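Local coordinates for protein amidohydrolase (Pseudomonas aeruginosa, PDB 2I5G) that probably hydrolyses dipeptides as a metal-dependent enzyme of the membrane dipeptidase (M19) family, whose members share a TIM-barrel fold, at residues 19-24 against 55-60; 45-50 against 102-107; 107-112 against 149-154; 135-140 against 165-170. The protein carries 2 engineered substitutions. All coordinates share one frame; numbering follows the deposited sequence.

Contact 1: 19-24 against 55-60; sequences AKWNRE and TASNKL. Engineered in segment 55-60: Thr55 (natural residue Ala).
Trp21 leans its indole against Ser57 and Leu60, joining the loop before helix 23-31 to helix 47-63, neighbours in the outer helical layer of the TIM-barrel fold expected for this family. The benzo part of the indole does most of the touching. Leu60 lies at the ring edge, with CD1 in the indole plane and 3.6 Å from Trp21 CE3. The same methyl comes closer still to the stem of the side chain, Leu60 CD1 being 3.4 Å from Trp21 CB; the leucine branch lies slantwise across the tryptophan stem. Leu60 reaches this place with CG anti to its carbonyl carbon (chi1 -82°), while its CB stays 3.9 Å from Trp21 CE3.

One helical turn earlier, Ser57 approaches differently. Its OG sits over one face of the indole, and its CB is 3.9 Å from Trp21 CZ3. That hydroxyl is bonded to Asn53 O within its own helix, which fixes its rotation and leaves the indole a van der Waals neighbour. Phe26 adds an edge-to-face ring contact to Trp21, and Ile88 and Tyr90 of strand 86-92 also touch the indole, so side chains from both a helix and strand 86-92 border it.

Asn22 turns its CB away from helix 47-63 and serves as the N-cap of helix 23-31, its OD1 accepting from Leu25 N. What it offers the other helix is backbone: Asn22 CA lies 4.4 Å from Leu60 CD2, the second methyl of the leucine whose CD1 meets the tryptophan.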
# COMPACT_ATOMS: atom_id res chain seq x y z
N ALA A 19 -11.25 10.26 21.04
CA ALA A 19 -12.51 10.21 21.77
C ALA A 19 -13.65 10.56 20.85
O ALA A 19 -13.44 11.17 19.80
CB ALA A 19 -12.46 11.19 22.93
N LYS A 20 -14.87 10.17 21.22
CA LYS A 20 -16.06 10.49 20.44
C LYS A 20 -16.19 12.00 20.60
O LYS A 20 -16.20 12.49 21.73
CB LYS A 20 -17.28 9.79 21.02
CG LYS A 20 -18.56 9.95 20.21
CD LYS A 20 -18.61 8.98 19.05
CE LYS A 20 -18.88 7.56 19.53
NZ LYS A 20 -18.95 6.57 18.41
N TRP A 21 -16.27 12.73 19.50
CA TRP A 21 -16.37 14.19 19.59
C TRP A 21 -17.77 14.75 19.83
O TRP A 21 -18.73 14.38 19.16
CB TRP A 21 -15.77 14.84 18.35
CG TRP A 21 -14.28 15.07 18.43
CD1 TRP A 21 -13.35 14.25 18.99
CD2 TRP A 21 -13.56 16.17 17.86
NE1 TRP A 21 -12.09 14.76 18.81
CE2 TRP A 21 -12.19 15.94 18.11
CE3 TRP A 21 -13.93 17.32 17.15
CZ2 TRP A 21 -11.19 16.82 17.69
CZ3 TRP A 21 -12.94 18.19 16.73
CH2 TRP A 21 -11.59 17.94 17.00
N ASN A 22 -17.86 15.64 20.82
CA ASN A 22 -19.10 16.31 21.18
C ASN A 22 -18.74 17.38 22.19
O ASN A 22 -17.60 17.45 22.63
CB ASN A 22 -20.13 15.33 21.75
CG ASN A 22 -19.61 14.54 22.92
OD1 ASN A 22 -19.24 15.10 23.95
ND2 ASN A 22 -19.58 13.22 22.77
N ARG A 23 -19.70 18.23 22.55
CA ARG A 23 -19.42 19.30 23.49
C ARG A 23 -19.01 18.80 24.87
O ARG A 23 -18.27 19.47 25.59
CB ARG A 23 -20.63 20.22 23.64
CG ARG A 23 -20.31 21.46 24.46
CD ARG A 23 -21.47 22.43 24.52
NE ARG A 23 -21.10 23.64 25.24
CZ ARG A 23 -20.33 24.60 24.74
NH1 ARG A 23 -19.84 24.49 23.51
NH2 ARG A 23 -20.04 25.67 25.48
N GLU A 24 -19.50 17.63 25.25
CA GLU A 24 -19.17 17.09 26.55
C GLU A 24 -17.70 16.70 26.63
O GLU A 24 -17.08 16.82 27.68
CB GLU A 24 -20.06 15.88 26.87
CG GLU A 24 -19.75 15.26 28.23
CD GLU A 24 -19.47 16.31 29.31
OE1 GLU A 24 -20.38 17.10 29.63
OE2 GLU A 24 -18.33 16.33 29.83
N THR A 55 -13.64 18.11 7.87
CA THR A 55 -14.77 19.01 7.69
C THR A 55 -15.66 18.89 8.92
O THR A 55 -16.07 19.90 9.51
CB THR A 55 -15.58 18.66 6.42
OG1 THR A 55 -14.89 19.13 5.26
CG2 THR A 55 -16.98 19.28 6.48
N ALA A 56 -15.94 17.65 9.31
CA ALA A 56 -16.78 17.40 10.48
C ALA A 56 -16.13 17.96 11.74
O ALA A 56 -16.81 18.46 12.63
CB ALA A 56 -17.02 15.91 10.63
N SER A 57 -14.80 17.88 11.81
CA SER A 57 -14.06 18.38 12.96
C SER A 57 -14.13 19.91 13.03
O SER A 57 -14.45 20.48 14.07
CB SER A 57 -12.60 17.93 12.89
OG SER A 57 -12.49 16.51 12.93
N ASN A 58 -13.83 20.57 11.92
CA ASN A 58 -13.87 22.03 11.86
C ASN A 58 -15.24 22.55 12.29
O ASN A 58 -15.35 23.67 12.79
CB ASN A 58 -13.57 22.52 10.45
CG ASN A 58 -12.14 22.30 10.04
OD1 ASN A 58 -11.78 22.48 8.87
ND2 ASN A 58 -11.30 21.92 10.99
N LYS A 59 -16.28 21.75 12.08
CA LYS A 59 -17.62 22.17 12.46
C LYS A 59 -17.85 22.12 13.97
O LYS A 59 -18.44 23.03 14.55
CB LYS A 59 -18.67 21.32 11.75
CG LYS A 59 -20.09 21.79 12.02
CD LYS A 59 -21.13 20.91 11.36
CE LYS A 59 -22.51 21.40 11.71
NZ LYS A 59 -22.64 22.84 11.37
N LEU A 60 -17.39 21.05 14.60
CA LEU A 60 -17.55 20.94 16.04
C LEU A 60 -16.79 22.07 16.73
O LEU A 60 -17.28 22.66 17.69
CB LEU A 60 -17.06 19.59 16.54
CG LEU A 60 -18.11 18.49 16.35
CD1 LEU A 60 -17.46 17.12 16.40
CD2 LEU A 60 -19.17 18.65 17.44

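Contact 2: 45-50 against 102-107; sequences EGFQAT and IGYVEV
Phe47 and Tyr104 stack face to face, Phe47 from the first turn of helix 47-63 and Tyr104 from helix 103-110. Their ring centroids are 4.0 Å apart and the planes are inclined by 27°, a stack that is splayed rather than flat. The overlap is uneven: Tyr104 CZ stands over the centre of the Phe47 ring, whereas Phe47 CD1 lies above the rim of the Tyr104 ring. The nearest atoms are Phe47 CD1 and Tyr104 CD1, at 3.3 Å.

Two conformations go with this overlap. Phe47 carries CG opposite its backbone N (chi1 179°), which sends the ring out from helix 47-63 toward helix 103-110. In Tyr104, CG is opposite the carbonyl carbon (chi1 -69°) and the ring plane nearly contains the CA-CB bond, its CD1-CE1 edge lying over the phenylalanine; Tyr104 CE1 is 3.5 Å from Phe47 CG. One turn on, Val107 comes to the edge of the Phe47 ring, its CG1 4.4 Å from Phe47 CE1. Phe108 meets the Phe47 ring as well, with steeply inclined planes.

The helix start that carries Phe47 is held by polar bonds. Gly46 is its N-cap residue, and Gly46 O accepts from two groups of Thr50 on opposite faces of the carbonyl plane: OG1 at 2.7 Å and the backbone N at 3.0 Å. Phe47 N is bonded to Glu99 OE1. Such packing between helices is consistent with the outer helical layer of a TIM barrel: helices 47-63 and 103-110 follow strands 36-40 and 86-92, which pair in parallel.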
# COMPACT_ATOMS: atom_id res chain seq x y z
N GLU A 45 -9.07 5.36 6.93
CA GLU A 45 -9.58 6.16 5.81
C GLU A 45 -8.60 6.67 4.75
O GLU A 45 -7.44 6.96 5.03
CB GLU A 45 -10.38 7.35 6.35
CG GLU A 45 -9.95 7.83 7.73
CD GLU A 45 -10.75 7.20 8.85
OE1 GLU A 45 -11.98 7.44 8.93
OE2 GLU A 45 -10.16 6.45 9.66
N GLY A 46 -9.10 6.79 3.52
CA GLY A 46 -8.29 7.28 2.42
C GLY A 46 -8.34 8.79 2.39
O GLY A 46 -8.74 9.41 3.38
N PHE A 47 -7.97 9.40 1.26
CA PHE A 47 -7.98 10.86 1.14
C PHE A 47 -9.32 11.53 1.46
O PHE A 47 -9.49 12.10 2.53
CB PHE A 47 -7.54 11.28 -0.27
CG PHE A 47 -7.54 12.77 -0.49
CD1 PHE A 47 -6.61 13.58 0.15
CD2 PHE A 47 -8.50 13.37 -1.31
CE1 PHE A 47 -6.63 14.97 -0.01
CE2 PHE A 47 -8.53 14.75 -1.47
CZ PHE A 47 -7.59 15.55 -0.82
N GLN A 48 -10.26 11.46 0.53
CA GLN A 48 -11.56 12.09 0.73
C GLN A 48 -12.26 11.74 2.04
O GLN A 48 -12.88 12.61 2.66
CB GLN A 48 -12.50 11.80 -0.46
CG GLN A 48 -13.83 12.57 -0.41
CD GLN A 48 -14.40 12.88 -1.79
OE1 GLN A 48 -13.84 12.47 -2.80
NE2 GLN A 48 -15.50 13.61 -1.83
N ALA A 49 -12.19 10.49 2.48
CA ALA A 49 -12.85 10.14 3.74
C ALA A 49 -12.17 10.88 4.89
O ALA A 49 -12.82 11.28 5.85
CB ALA A 49 -12.82 8.62 3.98
N THR A 50 -10.85 11.08 4.78
CA THR A 50 -10.11 11.80 5.82
C THR A 50 -10.52 13.27 5.78
O THR A 50 -10.73 13.90 6.82
CB THR A 50 -8.58 11.67 5.61
OG1 THR A 50 -8.17 10.32 5.86
CG2 THR A 50 -7.83 12.61 6.55
N ILE A 102 2.12 12.53 -3.31
CA ILE A 102 3.06 13.19 -2.40
C ILE A 102 2.58 14.63 -2.24
O ILE A 102 3.02 15.35 -1.34
CB ILE A 102 4.51 13.18 -2.98
CG1 ILE A 102 4.97 11.74 -3.23
CG2 ILE A 102 5.47 13.86 -2.01
CD1 ILE A 102 6.34 11.63 -3.87
N GLY A 103 1.67 15.02 -3.12
CA GLY A 103 1.12 16.36 -3.09
C GLY A 103 0.13 16.56 -1.97
O GLY A 103 -0.15 17.70 -1.58
N TYR A 104 -0.41 15.47 -1.44
CA TYR A 104 -1.39 15.57 -0.36
C TYR A 104 -0.74 15.91 0.97
O TYR A 104 -1.43 16.35 1.90
CB TYR A 104 -2.18 14.26 -0.20
CG TYR A 104 -3.13 13.96 -1.35
CD1 TYR A 104 -3.82 12.75 -1.40
CD2 TYR A 104 -3.31 14.86 -2.39
CE1 TYR A 104 -4.67 12.45 -2.46
CE2 TYR A 104 -4.15 14.57 -3.46
CZ TYR A 104 -4.83 13.37 -3.48
OH TYR A 104 -5.65 13.07 -4.55
N VAL A 105 0.57 15.71 1.08
CA VAL A 105 1.23 16.04 2.34
C VAL A 105 1.07 17.54 2.57
O VAL A 105 0.74 17.97 3.67
CB VAL A 105 2.73 15.68 2.32
CG1 VAL A 105 3.40 16.19 3.59
CG2 VAL A 105 2.91 14.16 2.20
N GLU A 106 1.28 18.33 1.54
CA GLU A 106 1.14 19.78 1.67
C GLU A 106 -0.33 20.20 1.80
O GLU A 106 -0.64 21.19 2.46
CB GLU A 106 1.77 20.46 0.46
CG GLU A 106 1.59 21.96 0.40
CD GLU A 106 2.40 22.59 -0.72
OE1 GLU A 106 2.27 22.13 -1.87
OE2 GLU A 106 3.16 23.54 -0.44
N VAL A 107 -1.23 19.45 1.17
CA VAL A 107 -2.66 19.74 1.21
C VAL A 107 -3.21 19.62 2.62
O VAL A 107 -3.93 20.51 3.10
CB VAL A 107 -3.47 18.77 0.31
CG1 VAL A 107 -4.96 19.05 0.47
CG2 VAL A 107 -3.07 18.93 -1.15

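Contact 3: 107-112 against 149-154; sequences VFKQLG and NRVGIM
Lys109 lies along Val151, Gly152 and Ile153, where two helices of the barrel fold end just before strands 113-117 and 154-156, which pair in parallel. Helix 103-110 closes in a Schellman motif with Gly112 as its C-prime residue; helix 139-151 is followed by Gly152, also with positive phi.

The lysine starts out apolar. Its CB meets two side chains in different directions, 3.2 Å from Val151 CG1 and 3.9 Å from Ile153 CD1. CG keeps to the same valine methyl. A bend at the second torsion (64°) then turns the chain along the loop, and it runs antiparallel to the side chains of Val151 and Ile153. Lys109 CD passes 3.9 Å from Ile153 CG1, and CE lies 3.7 Å from both Val151 O and Gly152 O. The remaining torsions are extended and carry the ammonium group out to the carbonyl.

Trp323 receives a cation-pi contact from the same lysine, giving its positive end a second partner. Across the two segments, the polar grip is a single bond: Lys109 NZ donates to Gly152 O over 3.1 Å, meeting it at a C=O...N angle of 140° and tilted 31° from the carbonyl plane.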
# COMPACT_ATOMS: atom_id res chain seq x y z
N VAL A 107 -1.23 19.45 1.17
CA VAL A 107 -2.66 19.74 1.21
C VAL A 107 -3.21 19.62 2.62
O VAL A 107 -3.93 20.51 3.10
CB VAL A 107 -3.47 18.77 0.31
CG1 VAL A 107 -4.96 19.05 0.47
CG2 VAL A 107 -3.07 18.93 -1.15
N PHE A 108 -2.90 18.52 3.29
CA PHE A 108 -3.40 18.30 4.64
C PHE A 108 -2.78 19.28 5.61
O PHE A 108 -3.44 19.73 6.55
CB PHE A 108 -3.14 16.86 5.08
CG PHE A 108 -4.12 15.87 4.51
CD1 PHE A 108 -5.49 16.02 4.76
CD2 PHE A 108 -3.69 14.82 3.71
CE1 PHE A 108 -6.41 15.11 4.23
CE2 PHE A 108 -4.60 13.91 3.17
CZ PHE A 108 -5.96 14.06 3.43
N LYS A 109 -1.52 19.60 5.39
CA LYS A 109 -0.84 20.56 6.24
C LYS A 109 -1.62 21.86 6.15
O LYS A 109 -1.83 22.52 7.17
CB LYS A 109 0.60 20.77 5.76
CG LYS A 109 1.34 21.88 6.47
CD LYS A 109 1.54 21.61 7.95
CE LYS A 109 2.18 22.82 8.61
NZ LYS A 109 2.46 22.61 10.05
N GLN A 110 -2.04 22.23 4.94
CA GLN A 110 -2.82 23.45 4.74
C GLN A 110 -4.19 23.36 5.41
O GLN A 110 -4.84 24.38 5.64
CB GLN A 110 -3.03 23.74 3.25
CG GLN A 110 -1.77 24.12 2.48
CD GLN A 110 -2.08 24.75 1.13
OE1 GLN A 110 -3.23 24.77 0.69
NE2 GLN A 110 -1.05 25.28 0.48
N LEU A 111 -4.61 22.14 5.73
CA LEU A 111 -5.90 21.94 6.38
C LEU A 111 -5.77 21.79 7.89
O LEU A 111 -6.74 21.48 8.58
CB LEU A 111 -6.60 20.71 5.78
CG LEU A 111 -6.95 20.90 4.30
CD1 LEU A 111 -7.45 19.58 3.72
CD2 LEU A 111 -8.01 22.00 4.16
N GLY A 112 -4.57 22.02 8.42
CA GLY A 112 -4.38 21.93 9.85
C GLY A 112 -3.83 20.64 10.42
O GLY A 112 -3.85 20.45 11.63
N ASN A 149 9.08 16.53 5.92
CA ASN A 149 10.11 17.34 6.57
C ASN A 149 10.09 18.75 5.99
O ASN A 149 10.29 19.73 6.70
CB ASN A 149 11.51 16.75 6.34
CG ASN A 149 11.73 15.47 7.10
OD1 ASN A 149 11.04 15.19 8.07
ND2 ASN A 149 12.72 14.69 6.67
N ARG A 150 9.84 18.83 4.69
CA ARG A 150 9.80 20.11 3.99
C ARG A 150 8.55 20.93 4.33
O ARG A 150 8.63 22.14 4.55
CB ARG A 150 9.85 19.85 2.48
CG ARG A 150 10.11 21.08 1.64
CD ARG A 150 10.03 20.72 0.16
NE ARG A 150 8.65 20.48 -0.24
CZ ARG A 150 7.73 21.43 -0.36
NH1 ARG A 150 8.05 22.69 -0.11
NH2 ARG A 150 6.49 21.12 -0.72
N VAL A 151 7.41 20.25 4.38
CA VAL A 151 6.13 20.89 4.68
C VAL A 151 5.92 21.20 6.16
O VAL A 151 5.22 22.15 6.52
CB VAL A 151 4.96 20.01 4.15
CG1 VAL A 151 3.63 20.56 4.61
CG2 VAL A 151 5.00 19.96 2.62
N GLY A 152 6.52 20.38 7.03
CA GLY A 152 6.38 20.61 8.45
C GLY A 152 5.35 19.75 9.17
O GLY A 152 4.56 20.27 9.95
N ILE A 153 5.35 18.45 8.90
CA ILE A 153 4.43 17.54 9.56
C ILE A 153 5.30 16.51 10.25
O ILE A 153 6.10 15.85 9.62
CB ILE A 153 3.50 16.82 8.57
CG1 ILE A 153 2.47 17.80 8.01
CG2 ILE A 153 2.82 15.65 9.26
CD1 ILE A 153 1.50 17.19 7.02
N MSE A 154 5.12 16.38 11.56
CA MSE A 154 5.92 15.44 12.34
C MSE A 154 5.60 13.98 12.07
O MSE A 154 4.43 13.60 11.94
CB MSE A 154 5.75 15.75 13.82
CG MSE A 154 6.48 14.79 14.73
SE MSE A 154 6.61 15.47 16.52
CE MSE A 154 8.31 14.67 16.99

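Contact 4: 135-140 against 165-170; sequences GGLSGF and SEEVIL
Leu137 is pressed against Glu167 just before the start of helix 139-151, where the approach to one helix crosses the side of the next, helix 162-171. The tight part centres on the glutamate. Its CB lies 3.6 Å from Leu137 CB, and its chain, extended beyond CG (chi2 169°), runs on to bring the carboxylate against the backbone. There Glu167 OE1 accepts from Leu137 N at 2.9 Å, but the N-H...O angle of 132° makes this a weak, bent bond. The other oxygen, Glu167 OE2, is 3.2 Å from Gly136 CA, an approach made where the glycine has no side chain.

The looser part is apolar and lies deeper. With CG opposite the main-chain N (chi1 -177°), Leu137 faces Val168 with its branch: both methyls, CD1 and CD2, lie 4.1 Å from Val168 CG2, the side chains crossing at about a right angle. The outer side is that of the partly exposed Glu167, where the second subunit approaches.

Arg133 of that subunit forms a salt bridge with Glu167 OE1, and Glu132 of that subunit accepts from Gly139 N in the first turn of helix 139-151. Glu167 OE1 therefore receives a weak backbone N-H and a guanidinium group. The arginine would probably favour the charged form of the carboxylate, although Leu137 O, a second acceptor 3.3 Å from Glu167 OE1, works against it. This chemistry implies that one glutamate ties the approach to helix 139-151 both to its neighbouring helix and to the partner subunit.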
# COMPACT_ATOMS: atom_id res chain seq x y z
N GLY A 135 8.46 -5.18 6.38
CA GLY A 135 9.33 -5.12 5.21
C GLY A 135 10.28 -3.94 5.12
O GLY A 135 11.13 -3.89 4.24
N GLY A 136 10.14 -2.97 6.03
CA GLY A 136 11.00 -1.81 6.01
C GLY A 136 10.34 -0.65 5.30
O GLY A 136 9.24 -0.79 4.76
N LEU A 137 11.02 0.49 5.30
CA LEU A 137 10.52 1.70 4.65
C LEU A 137 10.63 1.53 3.13
O LEU A 137 11.71 1.24 2.60
CB LEU A 137 11.34 2.90 5.10
CG LEU A 137 10.90 4.26 4.56
CD1 LEU A 137 9.44 4.52 4.93
CD2 LEU A 137 11.80 5.34 5.13
N SER A 138 9.51 1.72 2.43
CA SER A 138 9.51 1.55 0.98
C SER A 138 10.11 2.77 0.30
O SER A 138 10.38 3.77 0.95
CB SER A 138 8.08 1.34 0.46
OG SER A 138 7.40 2.58 0.30
N GLY A 139 10.32 2.68 -1.01
CA GLY A 139 10.87 3.80 -1.75
C GLY A 139 9.94 4.99 -1.64
O GLY A 139 10.36 6.09 -1.27
N PHE A 140 8.66 4.77 -1.97
CA PHE A 140 7.65 5.81 -1.90
C PHE A 140 7.63 6.44 -0.51
O PHE A 140 7.43 7.65 -0.35
CB PHE A 140 6.28 5.23 -2.23
CG PHE A 140 5.19 6.26 -2.34
CD1 PHE A 140 5.21 7.21 -3.36
CD2 PHE A 140 4.13 6.27 -1.44
CE1 PHE A 140 4.19 8.16 -3.48
CE2 PHE A 140 3.10 7.22 -1.55
CZ PHE A 140 3.14 8.16 -2.57
N SER A 165 10.38 1.54 11.32
CA SER A 165 10.54 2.61 12.30
C SER A 165 11.98 3.11 12.31
O SER A 165 12.21 4.32 12.30
CB SER A 165 10.16 2.13 13.70
OG SER A 165 8.75 2.22 13.89
N GLU A 166 12.94 2.20 12.32
CA GLU A 166 14.34 2.60 12.36
C GLU A 166 14.77 3.38 11.12
O GLU A 166 15.52 4.35 11.23
CB GLU A 166 15.25 1.39 12.52
CG GLU A 166 16.72 1.79 12.66
CD GLU A 166 17.66 0.61 12.79
OE1 GLU A 166 17.44 -0.22 13.70
OE2 GLU A 166 18.61 0.53 11.99
N GLU A 167 14.29 2.96 9.95
CA GLU A 167 14.64 3.65 8.71
C GLU A 167 14.11 5.08 8.74
O GLU A 167 14.79 6.01 8.31
CB GLU A 167 14.08 2.89 7.51
CG GLU A 167 14.81 1.58 7.24
CD GLU A 167 14.11 0.70 6.23
OE1 GLU A 167 13.85 1.16 5.10
OE2 GLU A 167 13.82 -0.47 6.55
N VAL A 168 12.91 5.25 9.26
CA VAL A 168 12.30 6.57 9.35
C VAL A 168 13.11 7.49 10.28
O VAL A 168 13.30 8.67 9.98
CB VAL A 168 10.83 6.48 9.85
CG1 VAL A 168 10.26 7.87 10.10
CG2 VAL A 168 9.99 5.74 8.83
N ILE A 169 13.59 6.96 11.40
CA ILE A 169 14.37 7.78 12.32
C ILE A 169 15.66 8.24 11.66
O ILE A 169 16.12 9.37 11.87
CB ILE A 169 14.72 6.99 13.61
CG1 ILE A 169 13.44 6.56 14.33
CG2 ILE A 169 15.60 7.86 14.51
CD1 ILE A 169 13.68 5.68 15.53
N LEU A 170 16.25 7.36 10.86
CA LEU A 170 17.50 7.63 10.17
C LEU A 170 17.33 8.52 8.94
O LEU A 170 18.28 9.16 8.50
CB LEU A 170 18.14 6.30 9.76
CG LEU A 170 19.36 5.73 10.49
CD1 LEU A 170 19.41 6.20 11.94
CD2 LEU A 170 19.30 4.21 10.41

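Contacts 2 and 3 form one continuous patch, their centres 11 Å apart: they share Val107, and Phe47 CD1 of contact 2 lies 3.4 Å from Phe108 CZ of contact 3. Contact 1 uses helix 47-63 as contact 2 does, farther along it, with the two centres 20 Å apart. The segments of contacts 2 and 4 touch where Ile102 CG1 is 3.7 Å from Phe140 CE1, though the centres are 20 Å apart; contact 4 shares helix 139-151 with contact 3, at its opposite end. Contacts 1 and 4 lie on opposite sides of the chain's centre, 33 Å apart between centres. All four sit 17 to 20 Å from that centre; contacts 2 and 4 also reach the second subunit.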